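Local coordinates for Trm112p-like protein (Encephalitozoon cuniculi, PDB 3Q87), which binds zinc and probably activates methyltransferases that act in translation, among them the Mtq2 enzyme that methylates termination factor eRF1, with which it forms a complex, at residues A[17-22]-A[49-54]; A[64-69]-A[91-96]; A[98-103]-A[109-114]. One frame throughout, in Å; residues are numbered along the deposited sequence.

Contact 1 (A[17-22]-A[49-54]); sequences MTKLIL and GGERLK
Lys19 and Glu51 meet through their charged ends, the ammonium of one beside the carboxylate of the other, where the approach to strand 20-24 faces helix 42-59. The pair is a salt bridge, although the position of Glu51 OE1 is not secure enough for its exact length to carry weight. Both chains run extended beyond CG and cross at about a right angle. Glu51 turns CG away from its own backbone N (chi1 176°), which sends the carboxylate out from the helix toward the lysine. Long, flexible residues suit this place, because the nearest CA atoms, those of Lys19 and Arg52, are still 7.9 Å apart.

Beside the salt bridge, Arg52 reaches the other backbone through water. Its NE gives a hydrogen bond of 3.0 Å to water 1, which lies in the plane of the guanidinium at its edge. The same water accepts from Leu20 N at 2.9 Å and donates weakly to Thr18 O. On the helix side, Arg52 NH1 is bonded to Met44 O, which, with water at NE, would limit the rotation of the flat group. Charge and a bridging water thus join the two segments, an interface of polar reach more than close packing.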
ATOM      1  N   MET A  17      15.022   2.380   8.463  1.00 23.69           N
ATOM      2  CA  MET A  17      15.070   1.548   7.263  1.00 31.38           C
ATOM      3  C   MET A  17      16.117   0.456   7.402  1.00 27.47           C
ATOM      4  O   MET A  17      17.208   0.687   7.915  1.00 27.42           O
ATOM      5  CB  MET A  17      15.395   2.373   6.011  1.00 28.43           C
ATOM      6  CG  MET A  17      14.212   3.069   5.344  1.00 42.87           C
ATOM      7  SD  MET A  17      12.859   1.974   4.862  1.00 60.99           S
ATOM      8  CE  MET A  17      11.788   2.207   6.267  1.00 35.03           C
ATOM      9  N   THR A  18      15.761  -0.731   6.932  1.00 17.74           N
ATOM     10  CA  THR A  18      16.652  -1.864   6.850  1.00 23.96           C
ATOM     11  C   THR A  18      16.400  -2.479   5.475  1.00 24.55           C
ATOM     12  O   THR A  18      15.535  -2.008   4.740  1.00 23.23           O
ATOM     13  CB  THR A  18      16.300  -2.909   7.907  1.00 23.54           C
ATOM     14  OG1 THR A  18      14.983  -3.392   7.655  1.00 25.29           O
ATOM     15  CG2 THR A  18      16.335  -2.303   9.316  1.00 18.98           C
ATOM     16  N   LYS A  19      17.130  -3.530   5.130  1.00 24.65           N
ATOM     17  CA  LYS A  19      16.934  -4.200   3.845  1.00 26.96           C
ATOM     18  C   LYS A  19      16.074  -5.438   4.022  1.00 25.77           C
ATOM     19  O   LYS A  19      16.375  -6.274   4.866  1.00 22.97           O
ATOM     20  CB  LYS A  19      18.281  -4.623   3.263  1.00 34.30           C
ATOM     21  CG  LYS A  19      19.252  -3.490   3.044  1.00 31.67           C
ATOM     22  CD  LYS A  19      20.665  -4.036   2.876  1.00 58.76           C
ATOM     23  CE  LYS A  19      21.729  -2.983   3.181  1.00 60.86           C
ATOM     24  NZ  LYS A  19      23.095  -3.578   3.181  1.00 52.35           N
ATOM     25  N   LEU A  20      15.003  -5.558   3.243  1.00 23.43           N
ATOM     26  CA  LEU A  20      14.200  -6.776   3.267  1.00 18.65           C
ATOM     27  C   LEU A  20      14.742  -7.721   2.211  1.00 22.61           C
ATOM     28  O   LEU A  20      14.791  -7.365   1.041  1.00 21.43           O
ATOM     29  CB  LEU A  20      12.722  -6.474   3.005  1.00 22.42           C
ATOM     30  CG  LEU A  20      12.086  -5.478   3.994  1.00 17.50           C
ATOM     31  CD1 LEU A  20      10.583  -5.297   3.737  1.00 19.26           C
ATOM     32  CD2 LEU A  20      12.362  -5.912   5.431  1.00 18.07           C
ATOM     33  N   ILE A  21      15.151  -8.916   2.621  1.00 19.97           N
ATOM     34  CA  ILE A  21      15.734  -9.879   1.682  1.00 21.42           C
ATOM     35  C   ILE A  21      14.714 -10.918   1.251  1.00 18.80           C
ATOM     36  O   ILE A  21      14.030 -11.510   2.074  1.00 19.34           O
ATOM     37  CB  ILE A  21      16.971 -10.591   2.274  1.00 28.51           C
ATOM     38  CG1 ILE A  21      17.969  -9.566   2.820  1.00 29.98           C
ATOM     39  CG2 ILE A  21      17.646 -11.466   1.221  1.00 24.21           C
ATOM     40  CD1 ILE A  21      18.400  -8.533   1.791  1.00 29.83           C
ATOM     41  N   LEU A  22      14.630 -11.133  -0.056  1.00 20.82           N
ATOM     42  CA  LEU A  22      13.646 -12.018  -0.652  1.00 22.62           C
ATOM     43  C   LEU A  22      14.142 -13.456  -0.715  1.00 29.70           C
ATOM     44  O   LEU A  22      15.255 -13.719  -1.174  1.00 24.54           O
ATOM     45  CB  LEU A  22      13.315 -11.525  -2.066  1.00 21.52           C
ATOM     46  CG  LEU A  22      12.109 -12.026  -2.874  1.00 28.74           C
ATOM     47  CD1 LEU A  22      12.557 -12.952  -3.962  1.00 26.86           C
ATOM     48  CD2 LEU A  22      11.007 -12.688  -2.031  1.00 24.02           C
ATOM     49  N   GLY A  49      25.005   1.347  -5.510  1.00 39.79           N
ATOM     50  CA  GLY A  49      25.246   0.753  -6.806  1.00 41.62           C
ATOM     51  C   GLY A  49      24.286  -0.372  -7.125  1.00 48.87           C
ATOM     52  O   GLY A  49      24.698  -1.419  -7.629  1.00 38.61           O
ATOM     53  N   GLY A  50      23.008  -0.151  -6.825  1.00 44.38           N
ATOM     54  CA  GLY A  50      21.951  -1.067  -7.215  1.00 37.03           C
ATOM     55  C   GLY A  50      21.872  -2.282  -6.316  1.00 34.40           C
ATOM     56  O   GLY A  50      21.513  -3.373  -6.758  1.00 38.77           O
ATOM     57  N   GLU A  51      22.198  -2.083  -5.047  1.00 32.39           N
ATOM     58  CA  GLU A  51      22.189  -3.167  -4.078  1.00 33.25           C
ATOM     59  C   GLU A  51      20.881  -3.961  -4.065  1.00 29.63           C
ATOM     60  O   GLU A  51      20.901  -5.193  -4.107  1.00 31.67           O
ATOM     61  CB  GLU A  51      22.502  -2.649  -2.674  1.00 32.61           C
ATOM     62  CG  GLU A  51      22.400  -3.733  -1.614  1.00 40.15           C
ATOM     63  CD  GLU A  51      22.653  -3.218  -0.220  1.00 48.66           C
ATOM     64  OE1 GLU A  51      22.749  -4.052   0.702  1.00 53.47           O
ATOM     65  OE2 GLU A  51      22.759  -1.984  -0.047  1.00 58.15           O
ATOM     66  N   ARG A  52      19.749  -3.269  -3.995  1.00 31.39           N
ATOM     67  CA  ARG A  52      18.462  -3.963  -3.935  1.00 29.90           C
ATOM     68  C   ARG A  52      18.245  -4.843  -5.168  1.00 29.49           C
ATOM     69  O   ARG A  52      17.728  -5.964  -5.057  1.00 29.46           O
ATOM     70  CB  ARG A  52      17.292  -2.986  -3.715  1.00 21.83           C
ATOM     71  CG  ARG A  52      17.292  -2.351  -2.332  1.00 27.95           C
ATOM     72  CD  ARG A  52      15.934  -1.787  -1.941  1.00 25.07           C
ATOM     73  NE  ARG A  52      15.867  -1.514  -0.511  1.00 26.11           N
ATOM     74  CZ  ARG A  52      16.245  -0.373   0.073  1.00 30.70           C
ATOM     75  NH1 ARG A  52      16.720   0.635  -0.642  1.00 25.58           N
ATOM     76  NH2 ARG A  52      16.140  -0.237   1.391  1.00 38.28           N
ATOM     77  N   LEU A  53      18.665  -4.346  -6.331  1.00 27.02           N
ATOM     78  CA  LEU A  53      18.552  -5.102  -7.578  1.00 23.30           C
ATOM     79  C   LEU A  53      19.429  -6.349  -7.587  1.00 27.03           C
ATOM     80  O   LEU A  53      19.004  -7.418  -8.021  1.00 23.91           O
ATOM     81  CB  LEU A  53      18.919  -4.221  -8.770  1.00 31.17           C
ATOM     82  CG  LEU A  53      18.006  -3.022  -9.021  1.00 29.00           C
ATOM     83  CD1 LEU A  53      18.478  -2.262 -10.238  1.00 33.40           C
ATOM     84  CD2 LEU A  53      16.579  -3.495  -9.212  1.00 29.99           C
ATOM     85  N   LYS A  54      20.672  -6.190  -7.144  1.00 29.37           N
ATOM     86  CA  LYS A  54      21.586  -7.314  -6.983  1.00 32.88           C
ATOM     87  C   LYS A  54      21.013  -8.348  -6.026  1.00 22.03           C
ATOM     88  O   LYS A  54      21.088  -9.545  -6.274  1.00 26.91           O
ATOM     89  CB  LYS A  54      22.935  -6.826  -6.455  1.00 32.83           C
ATOM     90  CG  LYS A  54      23.711  -5.975  -7.431  1.00 32.32           C
ATOM     91  CD  LYS A  54      25.024  -5.500  -6.808  1.00 48.80           C
ATOM     92  CE  LYS A  54      25.881  -4.742  -7.821  1.00 51.53           C
ATOM     93  NZ  LYS A  54      26.898  -3.860  -7.172  1.00 60.48           N
TER
HETATM   94  O   HOH W   1      14.563  -3.229   1.620  1.00 34.30           O

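Contact 2 (A[64-69]-A[91-96]); sequences HGRELS and FGIDVV
Arg66 reaches across to the backbone of Gly92 and lays its aliphatic root against Ile93, so that one long side chain carries the whole contact from the loop side. The tight part is at Gly92. Its CA sits 3.5 Å above the plane of the Arg66 guanidinium, over one face and offset toward the rim. With no side chain between them, the CA of Gly92 can lie close to the flat group; glycine suits the place for that reason. From there Arg66 NE donates to Gly92 O at 2.9 Å, a weak bond because the angle at the hydrogen is only 123°. Arg66 NH2 is also close to that oxygen, at 3.2 Å. The chain gets there by bending at its third torsion (chi3 -67°), which turns the guanidinium out of the line of the otherwise stretched methylenes.

Gly92 lies between helix 84-91 and strand 93-96, which pairs with strand 26-29 in a small two-stranded antiparallel sheet. The loop between helices 42-59 and 70-78 thus lies against the start of that strand, at a place away from the zinc site.

Toward the root of the arginine the fit is looser. Arg66 CB touches Ile93 CG1 at 4.0 Å, with CD1 of the isoleucine equally near, an ordinary apolar contact. Ile93 CG1 is anti to its own carbonyl carbon (chi1 -58°), and this swings the longer branch toward the loop; Phe63, in the loop just before residues 64-69, also packs on it. The solvent side belongs to the loop, where His64, Gly65 and Glu67 are exposed, and the Arg66 guanidinium has a long, weak ion pair with Glu88.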
ATOM      1  N   HIS A  64      13.799 -18.243 -14.399  1.00 43.61           N
ATOM      2  CA  HIS A  64      14.318 -17.873 -15.707  1.00 60.43           C
ATOM      3  C   HIS A  64      13.280 -17.213 -16.609  1.00 57.74           C
ATOM      4  O   HIS A  64      13.538 -16.983 -17.787  1.00 63.41           O
ATOM      5  CB  HIS A  64      14.932 -19.098 -16.377  1.00 59.51           C
ATOM      6  CG  HIS A  64      15.723 -19.948 -15.435  1.00 58.73           C
ATOM      7  ND1 HIS A  64      16.997 -19.614 -15.025  1.00 53.94           N
ATOM      8  CD2 HIS A  64      15.409 -21.099 -14.795  1.00 53.82           C
ATOM      9  CE1 HIS A  64      17.439 -20.533 -14.186  1.00 56.55           C
ATOM     10  NE2 HIS A  64      16.496 -21.446 -14.030  1.00 48.24           N
ATOM     11  N   GLY A  65      12.119 -16.894 -16.049  1.00 54.47           N
ATOM     12  CA  GLY A  65      11.058 -16.262 -16.817  1.00 57.18           C
ATOM     13  C   GLY A  65      11.434 -14.870 -17.278  1.00 53.43           C
ATOM     14  O   GLY A  65      10.922 -14.372 -18.283  1.00 58.29           O
ATOM     15  N   ARG A  66      12.328 -14.238 -16.525  1.00 45.29           N
ATOM     16  CA  ARG A  66      12.821 -12.910 -16.854  1.00 46.83           C
ATOM     17  C   ARG A  66      14.201 -12.768 -16.222  1.00 51.59           C
ATOM     18  O   ARG A  66      14.522 -13.486 -15.277  1.00 51.72           O
ATOM     19  CB  ARG A  66      11.865 -11.849 -16.325  1.00 50.42           C
ATOM     20  CG  ARG A  66      11.686 -10.664 -17.252  1.00 54.92           C
ATOM     21  CD  ARG A  66      10.509  -9.808 -16.824  1.00 45.70           C
ATOM     22  NE  ARG A  66       9.229 -10.496 -16.982  1.00 49.11           N
ATOM     23  CZ  ARG A  66       8.405 -10.324 -18.013  1.00 52.72           C
ATOM     24  NH1 ARG A  66       8.726  -9.488 -18.992  1.00 50.26           N
ATOM     25  NH2 ARG A  66       7.255 -10.988 -18.065  1.00 52.18           N
ATOM     26  N   GLU A  67      15.028 -11.868 -16.741  1.00 50.85           N
ATOM     27  CA  GLU A  67      16.418 -11.806 -16.293  1.00 56.42           C
ATOM     28  C   GLU A  67      17.051 -10.415 -16.368  1.00 53.61           C
ATOM     29  O   GLU A  67      16.689  -9.599 -17.215  1.00 54.36           O
ATOM     30  CB  GLU A  67      17.273 -12.805 -17.085  1.00 62.54           C
ATOM     31  CG  GLU A  67      16.685 -14.214 -17.163  1.00 65.53           C
ATOM     32  CD  GLU A  67      17.745 -15.297 -17.282  1.00 77.10           C
ATOM     33  OE1 GLU A  67      18.742 -15.079 -18.006  1.00 86.77           O
ATOM     34  OE2 GLU A  67      17.578 -16.366 -16.651  1.00 74.42           O
ATOM     35  N   LEU A  68      17.993 -10.158 -15.461  1.00 51.66           N
ATOM     36  CA  LEU A  68      18.820  -8.952 -15.506  1.00 53.63           C
ATOM     37  C   LEU A  68      20.283  -9.343 -15.575  1.00 55.74           C
ATOM     38  O   LEU A  68      20.638 -10.488 -15.300  1.00 63.18           O
ATOM     39  CB  LEU A  68      18.607  -8.078 -14.273  1.00 45.51           C
ATOM     40  CG  LEU A  68      17.345  -7.226 -14.201  1.00 43.08           C
ATOM     41  CD1 LEU A  68      17.419  -6.338 -12.968  1.00 41.00           C
ATOM     42  CD2 LEU A  68      17.166  -6.391 -15.473  1.00 39.90           C
ATOM     43  N   SER A  69      21.133  -8.386 -15.932  1.00 59.64           N
ATOM     44  CA  SER A  69      22.565  -8.640 -16.033  1.00 60.46           C
ATOM     45  C   SER A  69      23.353  -7.547 -15.334  1.00 59.91           C
ATOM     46  O   SER A  69      22.862  -6.430 -15.162  1.00 49.67           O
ATOM     47  CB  SER A  69      23.000  -8.729 -17.499  1.00 61.18           C
ATOM     48  OG  SER A  69      22.341  -9.790 -18.169  1.00 74.96           O
ATOM     49  N   PHE A  91       8.290  -5.286 -12.474  1.00 23.43           N
ATOM     50  CA  PHE A  91       6.849  -5.342 -12.661  1.00 24.12           C
ATOM     51  C   PHE A  91       6.445  -6.595 -13.402  1.00 25.81           C
ATOM     52  O   PHE A  91       5.274  -6.954 -13.427  1.00 30.47           O
ATOM     53  CB  PHE A  91       6.354  -4.112 -13.431  1.00 26.01           C
ATOM     54  CG  PHE A  91       6.321  -2.856 -12.608  1.00 24.55           C
ATOM     55  CD1 PHE A  91       5.178  -2.501 -11.902  1.00 24.80           C
ATOM     56  CD2 PHE A  91       7.436  -2.030 -12.532  1.00 23.58           C
ATOM     57  CE1 PHE A  91       5.149  -1.347 -11.132  1.00 21.02           C
ATOM     58  CE2 PHE A  91       7.415  -0.878 -11.762  1.00 22.73           C
ATOM     59  CZ  PHE A  91       6.269  -0.534 -11.064  1.00 20.03           C
ATOM     60  N   GLY A  92       7.421  -7.257 -14.015  1.00 27.30           N
ATOM     61  CA  GLY A  92       7.139  -8.380 -14.889  1.00 28.59           C
ATOM     62  C   GLY A  92       7.314  -9.732 -14.233  1.00 29.96           C
ATOM     63  O   GLY A  92       7.220 -10.765 -14.891  1.00 25.10           O
ATOM     64  N   ILE A  93       7.571  -9.729 -12.930  1.00 26.58           N
ATOM     65  CA  ILE A  93       7.664 -10.969 -12.176  1.00 22.68           C
ATOM     66  C   ILE A  93       6.756 -10.909 -10.967  1.00 25.34           C
ATOM     67  O   ILE A  93       6.649  -9.873 -10.321  1.00 24.32           O
ATOM     68  CB  ILE A  93       9.089 -11.210 -11.659  1.00 23.62           C
ATOM     69  CG1 ILE A  93      10.086 -11.253 -12.819  1.00 33.85           C
ATOM     70  CG2 ILE A  93       9.143 -12.498 -10.848  1.00 25.13           C
ATOM     71  CD1 ILE A  93      11.531 -11.389 -12.367  1.00 31.32           C
ATOM     72  N   ASP A  94       6.136 -12.034 -10.640  1.00 24.60           N
ATOM     73  CA  ASP A  94       5.309 -12.122  -9.453  1.00 30.32           C
ATOM     74  C   ASP A  94       5.730 -13.305  -8.582  1.00 28.02           C
ATOM     75  O   ASP A  94       5.652 -14.464  -9.004  1.00 26.79           O
ATOM     76  CB  ASP A  94       3.841 -12.262  -9.847  1.00 31.33           C
ATOM     77  CG  ASP A  94       2.927 -12.337  -8.643  1.00 41.00           C
ATOM     78  OD1 ASP A  94       2.993 -11.414  -7.793  1.00 33.29           O
ATOM     79  OD2 ASP A  94       2.143 -13.309  -8.550  1.00 38.37           O
ATOM     80  N   VAL A  95       6.186 -13.011  -7.370  1.00 18.57           N
ATOM     81  CA  VAL A  95       6.513 -14.065  -6.428  1.00 23.49           C
ATOM     82  C   VAL A  95       5.205 -14.534  -5.813  1.00 29.18           C
ATOM     83  O   VAL A  95       4.516 -13.757  -5.151  1.00 19.09           O
ATOM     84  CB  VAL A  95       7.466 -13.569  -5.309  1.00 22.30           C
ATOM     85  CG1 VAL A  95       7.779 -14.693  -4.334  1.00 20.11           C
ATOM     86  CG2 VAL A  95       8.742 -13.022  -5.900  1.00 24.98           C
ATOM     87  N   VAL A  96       4.844 -15.794  -6.045  1.00 22.35           N
ATOM     88  CA  VAL A  96       3.605 -16.298  -5.479  1.00 23.63           C
ATOM     89  C   VAL A  96       3.875 -16.936  -4.118  1.00 23.43           C
ATOM     90  O   VAL A  96       3.069 -16.820  -3.205  1.00 22.34           O
ATOM     91  CB  VAL A  96       2.851 -17.278  -6.434  1.00 29.36           C
ATOM     92  CG1 VAL A  96       2.899 -16.779  -7.879  1.00 30.11           C
ATOM     93  CG2 VAL A  96       3.442 -18.635  -6.353  1.00 38.36           C
TER

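Contact 3 (A[98-103]-A[109-114]); sequences GSLRCD and YPIKGS. With ZN (zinc ion), chain C.
Gly98 O accepts the backbone N-H of Ile111 at 2.8 Å, a nearly straight bond (165° at the hydrogen) whose donor nevertheless stands above the carbonyl plane. Gly98 N answers to Ile111 O at 3.0 Å, closing one hydrogen-bonded pair of the antiparallel hairpin formed by strands 98-102 and 108-112. The backbone of Gly98 (phi 166°) suits a residue without a side chain. Leu100 and Tyr109 make the next such pair, in which Tyr109 N approaches Leu100 O in the carbonyl plane.

Between them Ser99 faces Pro110 in a non-hydrogen-bonded pair. Proline is tolerated there because this position needs no N-H for the partner strand, and Ser99 CA makes a CA-H...O contact of 3.4 Å with Tyr109 O.

The other face is apolar. Ile111 CD1 meets Leu100 CG at 3.8 Å, the branched chains crossing at a slant, and Leu100 CB lies 4.1 Å from Tyr109 CB. Ile111 carries CG1 anti to its carbonyl carbon (chi1 -64°), which takes CD1 across to the leucine. The tyrosine hydroxyl is hydrogen-bonded to Lys10 O.

At the end of strand 98-102, Cys102 SG binds zinc at 2.3 Å, with Cys11, Cys14 and Cys105 completing the four-cysteine site. The backbone ladder and the apolar face thus set the strand that presents one thiolate ligand to the metal, consistent with a zinc-ribbon fold.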
ATOM      1  N   GLY A  98       7.015 -17.464  -1.096  1.00 20.20           N
ATOM      2  CA  GLY A  98       8.336 -17.082  -0.638  1.00 26.39           C
ATOM      3  C   GLY A  98       8.308 -16.327   0.673  1.00 20.55           C
ATOM      4  O   GLY A  98       7.400 -16.510   1.485  1.00 21.58           O
ATOM      5  N   SER A  99       9.294 -15.457   0.867  1.00 16.72           N
ATOM      6  CA  SER A  99       9.453 -14.749   2.135  1.00 17.67           C
ATOM      7  C   SER A  99      10.260 -13.469   1.977  1.00 20.59           C
ATOM      8  O   SER A  99      11.104 -13.351   1.078  1.00 22.00           O
ATOM      9  CB  SER A  99      10.171 -15.644   3.147  1.00 21.69           C
ATOM     10  OG  SER A  99       9.255 -16.496   3.806  1.00 45.52           O
ATOM     11  N   LEU A 100      10.011 -12.525   2.877  1.00 17.10           N
ATOM     12  CA  LEU A 100      10.829 -11.332   2.997  1.00 13.45           C
ATOM     13  C   LEU A 100      11.404 -11.297   4.408  1.00 16.27           C
ATOM     14  O   LEU A 100      10.663 -11.426   5.372  1.00 18.89           O
ATOM     15  CB  LEU A 100       9.988 -10.080   2.756  1.00 14.74           C
ATOM     16  CG  LEU A 100       9.384  -9.933   1.359  1.00 19.85           C
ATOM     17  CD1 LEU A 100       8.475  -8.717   1.312  1.00 16.87           C
ATOM     18  CD2 LEU A 100      10.475  -9.848   0.281  1.00 21.01           C
ATOM     19  N   ARG A 101      12.716 -11.109   4.529  1.00 17.19           N
ATOM     20  CA  ARG A 101      13.372 -11.116   5.837  1.00 19.56           C
ATOM     21  C   ARG A 101      14.121  -9.803   6.100  1.00 15.78           C
ATOM     22  O   ARG A 101      14.950  -9.397   5.302  1.00 15.48           O
ATOM     23  CB  ARG A 101      14.349 -12.305   5.939  1.00 21.70           C
ATOM     24  CG  ARG A 101      15.194 -12.300   7.232  1.00 21.07           C
ATOM     25  CD  ARG A 101      16.082 -13.535   7.383  1.00 23.64           C
ATOM     26  NE  ARG A 101      16.810 -13.855   6.162  1.00 41.70           N
ATOM     27  CZ  ARG A 101      17.919 -13.236   5.766  1.00 48.88           C
ATOM     28  NH1 ARG A 101      18.426 -12.245   6.493  1.00 41.87           N
ATOM     29  NH2 ARG A 101      18.521 -13.607   4.641  1.00 40.62           N
ATOM     30  N   CYS A 102      13.826  -9.151   7.222  1.00 17.28           N
ATOM     31  CA  CYS A 102      14.559  -7.961   7.631  1.00 18.73           C
ATOM     32  C   CYS A 102      15.993  -8.340   7.962  1.00 19.05           C
ATOM     33  O   CYS A 102      16.218  -9.200   8.793  1.00 25.08           O
ATOM     34  CB  CYS A 102      13.928  -7.337   8.874  1.00 18.75           C
ATOM     35  SG  CYS A 102      14.930  -5.946   9.559  1.00 16.64           S
ATOM     36  N   ASP A 103      16.960  -7.698   7.320  1.00 21.29           N
ATOM     37  CA  ASP A 103      18.360  -8.062   7.525  1.00 24.81           C
ATOM     38  C   ASP A 103      18.879  -7.663   8.901  1.00 26.26           C
ATOM     39  O   ASP A 103      19.915  -8.158   9.322  1.00 28.57           O
ATOM     40  CB  ASP A 103      19.259  -7.487   6.423  1.00 22.75           C
ATOM     41  CG  ASP A 103      19.357  -5.962   6.474  1.00 37.56           C
ATOM     42  OD1 ASP A 103      18.574  -5.325   7.210  1.00 36.17           O
ATOM     43  OD2 ASP A 103      20.224  -5.392   5.778  1.00 41.08           O
ATOM     44  N   TYR A 109       8.316 -11.821   6.759  1.00 15.86           N
ATOM     45  CA  TYR A 109       7.008 -11.687   6.131  1.00 14.61           C
ATOM     46  C   TYR A 109       6.824 -12.813   5.104  1.00 12.17           C
ATOM     47  O   TYR A 109       7.426 -12.795   4.038  1.00 12.95           O
ATOM     48  CB  TYR A 109       6.889 -10.355   5.388  1.00 13.07           C
ATOM     49  CG  TYR A 109       6.979  -9.069   6.193  1.00 12.47           C
ATOM     50  CD1 TYR A 109       6.634  -9.023   7.536  1.00 13.74           C
ATOM     51  CD2 TYR A 109       7.360  -7.884   5.576  1.00 16.65           C
ATOM     52  CE1 TYR A 109       6.699  -7.844   8.247  1.00 18.81           C
ATOM     53  CE2 TYR A 109       7.429  -6.685   6.280  1.00 16.96           C
ATOM     54  CZ  TYR A 109       7.092  -6.671   7.605  1.00 13.66           C
ATOM     55  OH  TYR A 109       7.151  -5.492   8.290  1.00 15.09           O
ATOM     56  N   PRO A 110       5.978 -13.789   5.410  1.00 14.13           N
ATOM     57  CA  PRO A 110       5.730 -14.816   4.396  1.00 14.21           C
ATOM     58  C   PRO A 110       5.046 -14.196   3.182  1.00 19.92           C
ATOM     59  O   PRO A 110       4.328 -13.211   3.306  1.00 18.55           O
ATOM     60  CB  PRO A 110       4.762 -15.777   5.098  1.00 16.22           C
ATOM     61  CG  PRO A 110       4.926 -15.492   6.570  1.00 15.87           C
ATOM     62  CD  PRO A 110       5.216 -14.027   6.647  1.00 15.92           C
ATOM     63  N   ILE A 111       5.291 -14.774   2.016  1.00 16.20           N
ATOM     64  CA  ILE A 111       4.569 -14.423   0.809  1.00 19.16           C
ATOM     65  C   ILE A 111       3.806 -15.687   0.438  1.00 22.72           C
ATOM     66  O   ILE A 111       4.405 -16.732   0.201  1.00 18.24           O
ATOM     67  CB  ILE A 111       5.534 -13.996  -0.317  1.00 22.69           C
ATOM     68  CG1 ILE A 111       6.285 -12.714   0.083  1.00 16.33           C
ATOM     69  CG2 ILE A 111       4.789 -13.805  -1.642  1.00 14.34           C
ATOM     70  CD1 ILE A 111       7.513 -12.431  -0.775  1.00 11.63           C
ATOM     71  N   LYS A 112       2.481 -15.597   0.419  1.00 18.34           N
ATOM     72  CA  LYS A 112       1.633 -16.763   0.241  1.00 23.79           C
ATOM     73  C   LYS A 112       0.513 -16.449  -0.755  1.00 25.06           C
ATOM     74  O   LYS A 112      -0.307 -15.571  -0.515  1.00 17.69           O
ATOM     75  CB  LYS A 112       1.061 -17.173   1.603  1.00 22.21           C
ATOM     76  CG  LYS A 112       0.094 -18.343   1.563  1.00 45.43           C
ATOM     77  CD  LYS A 112      -0.572 -18.529   2.928  1.00 68.06           C
ATOM     78  CE  LYS A 112      -1.787 -19.449   2.858  1.00 68.01           C
ATOM     79  NZ  LYS A 112      -2.534 -19.463   4.153  1.00 64.44           N
ATOM     80  N   GLY A 113       0.489 -17.146  -1.887  1.00 22.45           N
ATOM     81  CA  GLY A 113      -0.471 -16.827  -2.930  1.00 20.18           C
ATOM     82  C   GLY A 113      -0.316 -15.410  -3.473  1.00 24.42           C
ATOM     83  O   GLY A 113      -1.308 -14.735  -3.746  1.00 19.67           O
ATOM     84  N   SER A 114       0.933 -14.963  -3.611  1.00 15.12           N
ATOM     85  CA  SER A 114       1.268 -13.603  -4.056  1.00 16.72           C
ATOM     86  C   SER A 114       0.988 -12.479  -3.048  1.00 14.41           C
ATOM     87  O   SER A 114       1.377 -11.343  -3.268  1.00 20.53           O
ATOM     88  CB  SER A 114       0.592 -13.290  -5.387  1.00 24.06           C
ATOM     89  OG  SER A 114       0.928 -14.288  -6.330  1.00 28.71           O
TER
HETATM   90 ZN    ZN C 126      13.657  -5.498  11.417  1.00 28.56          ZN

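Contacts 1 and 3 reach the same sheet, since strands 20-24 and 98-102 are neighbours in it: Ile21 N meets Arg101 O at 2.7 Å, and Thr18 lies beside the zinc ligand Cys102. Contact 2 belongs to the smaller sheet, some 16 Å from either by centres, yet it joins contact 3 where Asp94 OD2 approaches Ser114 OG at 2.7 Å. Their chemistry follows their place. Contact 3 is regular strand pairing with one apolar face; contact 1, partly buried, links sheet to helix by charge and water; contact 2, the most buried among its touching residues, rests a single arginine from a loop on a glycine backbone.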